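Putative SAM-dependent O-methyltranferase (Podospora anserina, PDB 4YMH) probably transfers a methyl group from S-adenosylmethionine to a hydroxyl group of its substrate, as a member of the cation-dependent O-methyltransferase family. Local coordinates at residues A92-E98 and R119-G125; E135-I141 and G161-A165; K147-A151 and A203-F207. All coordinates share one frame. Residues are numbered along the deposited sequence.

Interaction 1. Residues A92-E98 and R119-G125; sequences AEIVTLE and RVKLIEG. With SAH (S-adenosyl-L-homocysteine), chain E.
Two parallel strands, 93-98 and 120-124, pair at the edge of the central sheet, 120-124 outermost. Their axes approach to 4.8 Å at 22°. Residues pair in register from Ile-94 with Val-120 to Glu-98 with Glu-124, CA-CA 4.8 to 5.2 Å. Backbone hydrogen bonds alternate between the strands, donor first: Ile-94 N to Arg-119 O (2.8 Å), Lys-121 N to Ile-94 O (2.8 Å), Thr-96 N to Lys-121 O (2.9 Å), Ile-123 N to Thr-96 O (2.9 Å), Glu-98 N to Ile-123 O (3.0 Å) and Gly-125 N to Glu-98 O (2.9 Å). With helix 101-114 they form a beta-alpha-beta unit of the Rossmann-like class I methyltransferase fold. As is usual in that class, the acidic residue ending strand 93-98 holds the ribose hydroxyls: Glu-98 (chi1 t, chi2 p) accepts from SAH O3' at OE1 (3.0 Å) and O2' at OE2 (2.8 Å). Leu-97 CD2 lies 3.6 Å from Ile-123 CB on the face packed by helix 127-133; Ile-94, Thr-96, Val-120 and Leu-122 line the other. Gly-125 has phi 128°, psi 167°, which calls for glycine. Extended Arg-119 (chi1 p) donates from NH1 to Ala-92 O (2.9 Å); NH1 is also hydrogen-bonded to Thr-87, NH2 to Tyr-84 O.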
loop_
_atom_site.group_PDB
_atom_site.type_symbol
_atom_site.label_atom_id
_atom_site.label_comp_id
_atom_site.label_asym_id
_atom_site.label_seq_id
_atom_site.Cartn_x
_atom_site.Cartn_y
_atom_site.Cartn_z
ATOM N N ALA A 92 -22.102 4.934 -0.405
ATOM C CA ALA A 92 -21.492 5.101 -1.722
ATOM C C ALA A 92 -22.126 4.175 -2.756
ATOM O O ALA A 92 -22.468 3.021 -2.452
ATOM C CB ALA A 92 -19.979 4.838 -1.655
ATOM N N GLU A 93 -22.283 4.688 -3.972
ATOM C CA GLU A 93 -22.679 3.864 -5.105
ATOM C C GLU A 93 -21.498 3.007 -5.527
ATOM O O GLU A 93 -20.360 3.471 -5.610
ATOM C CB GLU A 93 -23.165 4.713 -6.291
ATOM C CG GLU A 93 -23.680 3.868 -7.469
ATOM C CD GLU A 93 -24.067 4.688 -8.703
ATOM O OE1 GLU A 93 -23.716 5.884 -8.774
ATOM O OE2 GLU A 93 -24.733 4.132 -9.604
ATOM N N ILE A 94 -21.778 1.742 -5.780
ATOM C CA ILE A 94 -20.760 0.809 -6.230
ATOM C C ILE A 94 -21.213 0.220 -7.550
ATOM O O ILE A 94 -22.273 -0.385 -7.630
ATOM C CB ILE A 94 -20.525 -0.286 -5.195
ATOM C CG1 ILE A 94 -20.031 0.360 -3.902
ATOM C CG2 ILE A 94 -19.514 -1.302 -5.703
ATOM C CD1 ILE A 94 -20.274 -0.458 -2.706
ATOM N N VAL A 95 -20.432 0.460 -8.596
ATOM C CA VAL A 95 -20.731 -0.059 -9.917
ATOM C C VAL A 95 -19.722 -1.158 -10.205
ATOM O O VAL A 95 -18.518 -0.962 -10.046
ATOM C CB VAL A 95 -20.650 1.038 -11.003
ATOM C CG1 VAL A 95 -20.817 0.434 -12.403
ATOM C CG2 VAL A 95 -21.683 2.125 -10.734
ATOM N N THR A 96 -20.196 -2.332 -10.585
ATOM C CA THR A 96 -19.254 -3.391 -10.871
ATOM C C THR A 96 -19.574 -4.011 -12.223
ATOM O O THR A 96 -20.743 -4.237 -12.562
ATOM C CB THR A 96 -19.229 -4.442 -9.730
ATOM O OG1 THR A 96 -18.319 -5.496 -10.069
ATOM C CG2 THR A 96 -20.619 -5.007 -9.450
ATOM N N LEU A 97 -18.528 -4.233 -13.021
ATOM C CA LEU A 97 -18.697 -4.697 -14.397
ATOM C C LEU A 97 -18.310 -6.161 -14.546
ATOM O O LEU A 97 -17.260 -6.571 -14.052
ATOM C CB LEU A 97 -17.853 -3.856 -15.357
ATOM C CG LEU A 97 -18.036 -2.343 -15.316
ATOM C CD1 LEU A 97 -17.185 -1.702 -16.393
ATOM C CD2 LEU A 97 -19.511 -1.979 -15.502
ATOM N N GLU A 98 -19.131 -6.947 -15.246
ATOM C CA GLU A 98 -18.817 -8.372 -15.389
ATOM C C GLU A 98 -19.361 -8.936 -16.696
ATOM O O GLU A 98 -20.459 -8.567 -17.106
ATOM C CB GLU A 98 -19.381 -9.158 -14.193
ATOM C CG GLU A 98 -19.262 -10.674 -14.319
ATOM C CD GLU A 98 -17.817 -11.166 -14.395
ATOM O OE1 GLU A 98 -16.991 -10.753 -13.546
ATOM O OE2 GLU A 98 -17.505 -11.978 -15.302
ATOM N N ARG A 119 -27.730 0.555 -3.968
ATOM C CA ARG A 119 -26.434 1.196 -4.248
ATOM C C ARG A 119 -25.358 0.311 -4.888
ATOM O O ARG A 119 -24.342 0.831 -5.360
ATOM C CB ARG A 119 -25.865 1.824 -2.969
ATOM C CG ARG A 119 -25.412 0.886 -1.859
ATOM C CD ARG A 119 -25.051 1.748 -0.618
ATOM N NE ARG A 119 -24.506 0.988 0.510
ATOM C CZ ARG A 119 -23.207 0.801 0.742
ATOM N NH1 ARG A 119 -22.305 1.312 -0.077
ATOM N NH2 ARG A 119 -22.808 0.101 1.792
ATOM N N VAL A 120 -25.557 -1.006 -4.902
ATOM C CA VAL A 120 -24.662 -1.903 -5.639
ATOM C C VAL A 120 -25.288 -2.248 -6.981
ATOM O O VAL A 120 -26.377 -2.770 -7.033
ATOM C CB VAL A 120 -24.371 -3.198 -4.870
ATOM C CG1 VAL A 120 -23.532 -4.137 -5.713
ATOM C CG2 VAL A 120 -23.684 -2.882 -3.548
ATOM N N LYS A 121 -24.591 -1.940 -8.061
ATOM C CA LYS A 121 -25.143 -2.037 -9.397
ATOM C C LYS A 121 -24.225 -2.888 -10.268
ATOM O O LYS A 121 -23.100 -2.493 -10.550
ATOM C CB LYS A 121 -25.314 -0.639 -9.992
ATOM C CG LYS A 121 -26.016 -0.593 -11.339
ATOM C CD LYS A 121 -26.099 0.842 -11.838
ATOM C CE LYS A 121 -26.870 0.942 -13.144
ATOM N NZ LYS A 121 -26.976 2.354 -13.607
ATOM N N LEU A 122 -24.699 -4.066 -10.665
ATOM C CA LEU A 122 -23.922 -4.935 -11.545
ATOM C C LEU A 122 -24.322 -4.709 -12.995
ATOM O O LEU A 122 -25.496 -4.793 -13.350
ATOM C CB LEU A 122 -24.110 -6.405 -11.174
ATOM C CG LEU A 122 -23.416 -7.445 -12.056
ATOM C CD1 LEU A 122 -21.920 -7.222 -12.098
ATOM C CD2 LEU A 122 -23.727 -8.844 -11.554
ATOM N N ILE A 123 -23.334 -4.405 -13.824
ATOM C CA ILE A 123 -23.566 -4.170 -15.234
ATOM C C ILE A 123 -22.926 -5.283 -16.050
ATOM O O ILE A 123 -21.708 -5.540 -15.969
ATOM C CB ILE A 123 -23.025 -2.791 -15.665
ATOM C CG1 ILE A 123 -23.731 -1.694 -14.854
ATOM C CG2 ILE A 123 -23.213 -2.581 -17.166
ATOM C CD1 ILE A 123 -23.300 -0.296 -15.193
ATOM N N GLU A 124 -23.756 -5.938 -16.839
ATOM C CA GLU A 124 -23.333 -7.081 -17.570
ATOM C C GLU A 124 -22.827 -6.718 -18.951
ATOM O O GLU A 124 -23.329 -5.830 -19.587
ATOM C CB GLU A 124 -24.483 -8.051 -17.643
ATOM C CG GLU A 124 -25.774 -7.379 -18.027
ATOM C CD GLU A 124 -26.535 -6.693 -16.891
ATOM O OE1 GLU A 124 -27.262 -7.409 -16.173
ATOM O OE2 GLU A 124 -26.483 -5.442 -16.773
ATOM N N GLY A 125 -21.823 -7.429 -19.402
ATOM C CA GLY A 125 -21.330 -7.273 -20.754
ATOM C C GLY A 125 -19.834 -7.054 -20.768
ATOM O O GLY A 125 -19.233 -6.787 -19.718
HETATM N N SAH E . -12.652 -8.885 -8.260
HETATM C CA SAH E . -12.904 -10.252 -7.902
HETATM C CB SAH E . -12.228 -11.220 -8.870
HETATM C CG SAH E . -12.251 -10.857 -10.351
HETATM S SD SAH E . -11.592 -12.161 -11.322
HETATM C C SAH E . -12.417 -10.549 -6.509
HETATM O O SAH E . -12.865 -11.494 -5.904
HETATM O OXT SAH E . -11.563 -9.829 -6.013
HETATM C "C5'" SAH E . -11.796 -11.412 -12.887
HETATM C "C4'" SAH E . -13.235 -11.349 -13.376
HETATM O "O4'" SAH E . -13.298 -10.557 -14.547
HETATM C "C3'" SAH E . -13.781 -12.700 -13.769
HETATM O "O3'" SAH E . -14.997 -12.963 -13.110
HETATM C "C2'" SAH E . -14.002 -12.602 -15.256
HETATM O "O2'" SAH E . -15.060 -13.382 -15.716
HETATM C "C1'" SAH E . -14.180 -11.122 -15.485
HETATM N N9 SAH E . -13.806 -10.683 -16.837
HETATM C C8 SAH E . -12.818 -11.129 -17.591
HETATM N N7 SAH E . -12.782 -10.490 -18.748
HETATM C C5 SAH E . -13.756 -9.614 -18.742
HETATM C C6 SAH E . -14.273 -8.599 -19.657
HETATM N N6 SAH E . -13.691 -8.445 -20.825
HETATM N N1 SAH E . -15.312 -7.858 -19.281
HETATM C C2 SAH E . -15.866 -8.033 -18.087
HETATM N N3 SAH E . -15.454 -8.922 -17.203
HETATM C C4 SAH E . -14.420 -9.727 -17.472
#

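Interaction 2. Residues E135-I141 and G161-A165; sequences EGEFDLI and GLLSA
Strand 138-143 enters the Rossmann-like sheet here beside the short strand 163-164, the two running parallel where the chain comes back from helix 150-159. That helix ends in a Schellman motif at Gly-161 (phi 61°, psi 44°). The single bridge pairs Phe-138 with Leu-163, CA-CA 5.1 Å, through Phe-138 N to Leu-162 O (2.7 Å) and Ser-164 N to Phe-138 O (2.9 Å). The chain turns a corner at Asp-139 and another at Ala-165, so the pairing is brief; beyond it strand 167-171 takes over as backbone partner of Asp-139 and Ile-141.

Phe-138 is m with chi2 91°. Its CE1 lies 4.4 Å from CD2 of Leu-162, and Arg-68 makes a cation-pi contact with the ring. Leu-162 (m, t) has its CD2 3.5 Å from Gly-136 O, beside the turn where Gly-136 takes phi 76° and psi -150°. Leu-163 (t, p) brings CD1 to 3.8 Å from CD1 of Ile-141, itself m, t; helix 150-159 lies against both through Ile-157.

On the side of Ser-164 the side chains are polar. Glu-137, p then t, brings CD to 3.7 Å from Ser-164 CB, and its OE1 accepts from a water at 3.0 Å that in turn accepts from Ala-165 N at 2.9 Å. Asp-139 (chi1 m) divides its carboxylate: OD2 forms a salt bridge with Lys-67, while OD1 accepts the hydroxyl of Ser-164 (chi1 p), OG to OD1 2.7 Å.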
loop_
_atom_site.group_PDB
_atom_site.type_symbol
_atom_site.label_atom_id
_atom_site.label_comp_id
_atom_site.label_asym_id
_atom_site.label_seq_id
_atom_site.Cartn_x
_atom_site.Cartn_y
_atom_site.Cartn_z
ATOM N N GLU A 135 -21.281 7.233 -16.798
ATOM C CA GLU A 135 -21.316 8.690 -16.686
ATOM C C GLU A 135 -20.764 9.173 -15.338
ATOM O O GLU A 135 -20.691 8.412 -14.378
ATOM C CB GLU A 135 -22.748 9.199 -16.875
ATOM C CG GLU A 135 -23.412 8.752 -18.171
ATOM C CD GLU A 135 -23.169 9.713 -19.324
ATOM O OE1 GLU A 135 -22.613 10.805 -19.082
ATOM O OE2 GLU A 135 -23.532 9.377 -20.473
ATOM N N GLY A 136 -20.382 10.442 -15.269
ATOM C CA GLY A 136 -19.902 11.020 -14.023
ATOM C C GLY A 136 -18.490 10.580 -13.682
ATOM O O GLY A 136 -17.686 10.303 -14.568
ATOM N N GLU A 137 -18.176 10.509 -12.395
ATOM C CA GLU A 137 -16.822 10.167 -12.009
ATOM C C GLU A 137 -16.799 9.291 -10.766
ATOM O O GLU A 137 -17.759 9.252 -9.985
ATOM C CB GLU A 137 -16.001 11.438 -11.777
ATOM C CG GLU A 137 -16.566 12.316 -10.677
ATOM C CD GLU A 137 -15.825 13.636 -10.536
ATOM O OE1 GLU A 137 -15.099 14.017 -11.481
ATOM O OE2 GLU A 137 -15.981 14.293 -9.479
ATOM N N PHE A 138 -15.687 8.593 -10.590
ATOM C CA PHE A 138 -15.513 7.711 -9.452
ATOM C C PHE A 138 -14.281 8.133 -8.646
ATOM O O PHE A 138 -13.279 8.558 -9.223
ATOM C CB PHE A 138 -15.390 6.257 -9.925
ATOM C CG PHE A 138 -16.621 5.738 -10.631
ATOM C CD1 PHE A 138 -16.754 5.851 -12.007
ATOM C CD2 PHE A 138 -17.645 5.134 -9.916
ATOM C CE1 PHE A 138 -17.881 5.375 -12.657
ATOM C CE2 PHE A 138 -18.782 4.656 -10.563
ATOM C CZ PHE A 138 -18.898 4.776 -11.932
ATOM N N ASP A 139 -14.373 8.020 -7.323
ATOM C CA ASP A 139 -13.280 8.369 -6.418
ATOM C C ASP A 139 -12.340 7.194 -6.227
ATOM O O ASP A 139 -11.190 7.368 -5.829
ATOM C CB ASP A 139 -13.806 8.803 -5.049
ATOM C CG ASP A 139 -14.528 10.120 -5.082
ATOM O OD1 ASP A 139 -14.279 10.923 -6.004
ATOM O OD2 ASP A 139 -15.337 10.361 -4.160
ATOM N N LEU A 140 -12.836 5.986 -6.483
ATOM C CA LEU A 140 -11.988 4.804 -6.405
ATOM C C LEU A 140 -12.385 3.852 -7.503
ATOM O O LEU A 140 -13.571 3.552 -7.686
ATOM C CB LEU A 140 -12.084 4.125 -5.034
ATOM C CG LEU A 140 -11.093 2.980 -4.779
ATOM C CD1 LEU A 140 -10.774 2.868 -3.302
ATOM C CD2 LEU A 140 -11.597 1.620 -5.310
ATOM N N ILE A 141 -11.383 3.399 -8.251
ATOM C CA ILE A 141 -11.610 2.455 -9.328
ATOM C C ILE A 141 -10.705 1.236 -9.148
ATOM O O ILE A 141 -9.499 1.372 -9.048
ATOM C CB ILE A 141 -11.345 3.111 -10.708
ATOM C CG1 ILE A 141 -12.202 4.381 -10.849
ATOM C CG2 ILE A 141 -11.637 2.118 -11.823
ATOM C CD1 ILE A 141 -12.075 5.093 -12.182
ATOM N N GLY A 161 -12.627 11.064 -18.343
ATOM C CA GLY A 161 -12.690 11.680 -17.033
ATOM C C GLY A 161 -13.570 10.931 -16.049
ATOM O O GLY A 161 -14.349 11.545 -15.321
ATOM N N LEU A 162 -13.434 9.606 -16.016
ATOM C CA LEU A 162 -14.238 8.763 -15.122
ATOM C C LEU A 162 -13.594 8.666 -13.748
ATOM O O LEU A 162 -14.210 8.205 -12.789
ATOM C CB LEU A 162 -14.420 7.362 -15.713
ATOM C CG LEU A 162 -15.395 7.194 -16.882
ATOM C CD1 LEU A 162 -15.252 5.803 -17.508
ATOM C CD2 LEU A 162 -16.820 7.421 -16.423
ATOM N N LEU A 163 -12.339 9.089 -13.670
ATOM C CA LEU A 163 -11.623 9.212 -12.407
ATOM C C LEU A 163 -11.748 10.633 -11.887
ATOM O O LEU A 163 -11.430 11.579 -12.606
ATOM C CB LEU A 163 -10.146 8.871 -12.590
ATOM C CG LEU A 163 -9.343 8.844 -11.286
ATOM C CD1 LEU A 163 -9.715 7.608 -10.473
ATOM C CD2 LEU A 163 -7.836 8.895 -11.580
ATOM N N SER A 164 -12.186 10.795 -10.640
ATOM C CA SER A 164 -12.294 12.131 -10.064
ATOM C C SER A 164 -10.916 12.769 -9.860
ATOM O O SER A 164 -9.896 12.085 -9.900
ATOM C CB SER A 164 -13.041 12.088 -8.727
ATOM O OG SER A 164 -12.271 11.409 -7.749
ATOM N N ALA A 165 -10.909 14.079 -9.612
ATOM C CA ALA A 165 -9.672 14.847 -9.426
ATOM C C ALA A 165 -8.775 14.255 -8.347
ATOM O O ALA A 165 -7.562 14.131 -8.536
ATOM C CB ALA A 165 -9.999 16.309 -9.094
HETATM O O HOH W 1 -13.301 15.742 -9.839
#

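Interaction 3. Residues K147-A151 and A203-F207; sequences KDGYA and ALDKF
Tyr-150 presents its ring edge to the face of Phe-207, a T-shaped stack with centroids 5.5 Å apart and planes at 88°. The same face receives Tyr-150 CB in a CH-pi contact, 3.7 Å from the Phe-207 centroid and 12° off the ring normal. Tyr-150 is m with chi2 28° and Phe-207 is t with chi2 66°. Alongside, Ala-151 sets N 3.3 Å and CB 3.8 Å from Phe-207 CD1. Leu-204 (m, t) fills the space next to the tyrosine, its CD2 3.8 Å from Tyr-150 CD2 and its CD1 3.8 Å from Lys-147 CB.

The contact joins the loop and first turn of helix 150-159, which follows strand 138-143 in the Rossmann-like fold, to the middle of helix 194-212. The backbones come to 5.2 Å (CA-CA) at two places, Asp-148 with Ala-203 and Ala-151 with Phe-207; Ala-203 CB lies 3.8 Å from Asp-148 CA. The packing is apolar; the polar ends of Lys-147, Asp-148 and Tyr-150 are satisfied by partners outside helix 194-212. Lys-147 starts toward that helix, but its m, m, t chain carries NZ to Tyr-150 OH, to which it donates (3.0 Å), and to Ala-145 O. Tyr-150 OH is hydrogen-bonded to Asp-172 O as well, and Asp-148 OD1 to the SAM-binding Asn-146. The nearest atom of SAH is about 5 Å from the Lys-147 side chain. On helix 194-212, Asp-205 hydrogen-bonds Tyr-19 of the second subunit.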
loop_
_atom_site.group_PDB
_atom_site.type_symbol
_atom_site.label_atom_id
_atom_site.label_comp_id
_atom_site.label_asym_id
_atom_site.label_seq_id
_atom_site.Cartn_x
_atom_site.Cartn_y
_atom_site.Cartn_z
ATOM N N LYS A 147 -6.458 -9.351 -17.956
ATOM C CA LYS A 147 -5.196 -8.632 -17.817
ATOM C C LYS A 147 -4.794 -7.961 -19.125
ATOM O O LYS A 147 -4.117 -6.926 -19.106
ATOM C CB LYS A 147 -4.088 -9.568 -17.324
ATOM C CG LYS A 147 -4.466 -10.411 -16.098
ATOM C CD LYS A 147 -4.929 -9.567 -14.905
ATOM C CE LYS A 147 -5.474 -10.482 -13.808
ATOM N NZ LYS A 147 -6.577 -9.837 -13.040
ATOM N N ASP A 148 -5.223 -8.516 -20.261
ATOM C CA ASP A 148 -4.863 -7.915 -21.545
ATOM C C ASP A 148 -5.722 -6.681 -21.856
ATOM O O ASP A 148 -5.495 -5.996 -22.853
ATOM C CB ASP A 148 -4.944 -8.951 -22.698
ATOM C CG ASP A 148 -6.367 -9.452 -22.976
ATOM O OD1 ASP A 148 -7.257 -9.299 -22.130
ATOM O OD2 ASP A 148 -6.592 -10.053 -24.046
ATOM N N GLY A 149 -6.692 -6.387 -20.993
ATOM C CA GLY A 149 -7.551 -5.221 -21.167
ATOM C C GLY A 149 -7.225 -3.984 -20.321
ATOM O O GLY A 149 -7.782 -2.898 -20.554
ATOM N N TYR A 150 -6.313 -4.132 -19.359
ATOM C CA TYR A 150 -6.034 -3.060 -18.394
ATOM C C TYR A 150 -5.684 -1.736 -19.073
ATOM O O TYR A 150 -6.245 -0.681 -18.735
ATOM C CB TYR A 150 -4.888 -3.456 -17.449
ATOM C CG TYR A 150 -5.250 -4.371 -16.292
ATOM C CD1 TYR A 150 -6.302 -5.270 -16.381
ATOM C CD2 TYR A 150 -4.513 -4.343 -15.111
ATOM C CE1 TYR A 150 -6.611 -6.122 -15.324
ATOM C CE2 TYR A 150 -4.821 -5.178 -14.047
ATOM C CZ TYR A 150 -5.864 -6.067 -14.163
ATOM O OH TYR A 150 -6.153 -6.900 -13.109
ATOM N N ALA A 151 -4.762 -1.784 -20.032
ATOM C CA ALA A 151 -4.331 -0.560 -20.704
ATOM C C ALA A 151 -5.543 0.148 -21.295
ATOM O O ALA A 151 -5.775 1.343 -21.032
ATOM C CB ALA A 151 -3.303 -0.862 -21.771
ATOM N N ALA A 203 1.293 -9.042 -21.413
ATOM C CA ALA A 203 0.340 -7.942 -21.565
ATOM C C ALA A 203 0.524 -6.878 -20.459
ATOM O O ALA A 203 0.461 -5.667 -20.704
ATOM C CB ALA A 203 -1.101 -8.475 -21.570
ATOM N N LEU A 204 0.765 -7.342 -19.242
ATOM C CA LEU A 204 0.864 -6.456 -18.088
ATOM C C LEU A 204 2.165 -5.668 -18.093
ATOM O O LEU A 204 2.225 -4.551 -17.569
ATOM C CB LEU A 204 0.725 -7.262 -16.800
ATOM C CG LEU A 204 -0.732 -7.669 -16.556
ATOM C CD1 LEU A 204 -0.841 -8.783 -15.514
ATOM C CD2 LEU A 204 -1.552 -6.449 -16.137
ATOM N N ASP A 205 3.201 -6.238 -18.701
ATOM C CA ASP A 205 4.453 -5.512 -18.853
ATOM C C ASP A 205 4.244 -4.366 -19.851
ATOM O O ASP A 205 4.683 -3.223 -19.616
ATOM C CB ASP A 205 5.573 -6.447 -19.313
ATOM C CG ASP A 205 6.843 -5.705 -19.682
ATOM O OD1 ASP A 205 7.421 -4.996 -18.822
ATOM O OD2 ASP A 205 7.248 -5.814 -20.861
ATOM N N LYS A 206 3.567 -4.657 -20.962
ATOM C CA LYS A 206 3.254 -3.572 -21.900
ATOM C C LYS A 206 2.379 -2.476 -21.248
ATOM O O LYS A 206 2.601 -1.281 -21.455
ATOM C CB LYS A 206 2.558 -4.131 -23.142
ATOM C CG LYS A 206 3.472 -4.967 -24.031
ATOM C CD LYS A 206 2.782 -5.320 -25.340
ATOM C CE LYS A 206 3.729 -6.048 -26.291
ATOM N NZ LYS A 206 3.927 -7.469 -25.898
ATOM N N PHE A 207 1.390 -2.911 -20.472
ATOM C CA PHE A 207 0.511 -2.020 -19.708
ATOM C C PHE A 207 1.331 -1.071 -18.827
ATOM O O PHE A 207 1.208 0.173 -18.906
ATOM C CB PHE A 207 -0.448 -2.856 -18.860
ATOM C CG PHE A 207 -1.197 -2.072 -17.793
ATOM C CD1 PHE A 207 -2.118 -1.097 -18.144
ATOM C CD2 PHE A 207 -0.993 -2.340 -16.445
ATOM C CE1 PHE A 207 -2.828 -0.384 -17.157
ATOM C CE2 PHE A 207 -1.686 -1.629 -15.458
ATOM C CZ PHE A 207 -2.609 -0.655 -15.826
#

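Interactions 1 and 2 pair parallel strands and both reach the central sheet; they touch where Val-95 CG2 packs 3.9 Å from Phe-138 CE2. Interaction 1 is a regular backbone network whose terminal Glu-98 side chain binds the ribose, whereas interaction 2 is a single bridge away from the cofactor, the Ile-141 side chain being about 12 Å from SAH. Interaction 3 stands apart, its nearest atoms about 10 Å from interaction 1 and 9 Å from interaction 2, and joins the loop and first turn of helix 150-159 to helix 194-212 by aromatic and aliphatic packing. Helix 150-159 links interactions 2 and 3, leading into 161-165. All three are partly buried, mixing buried apolar side chains with exposed residues.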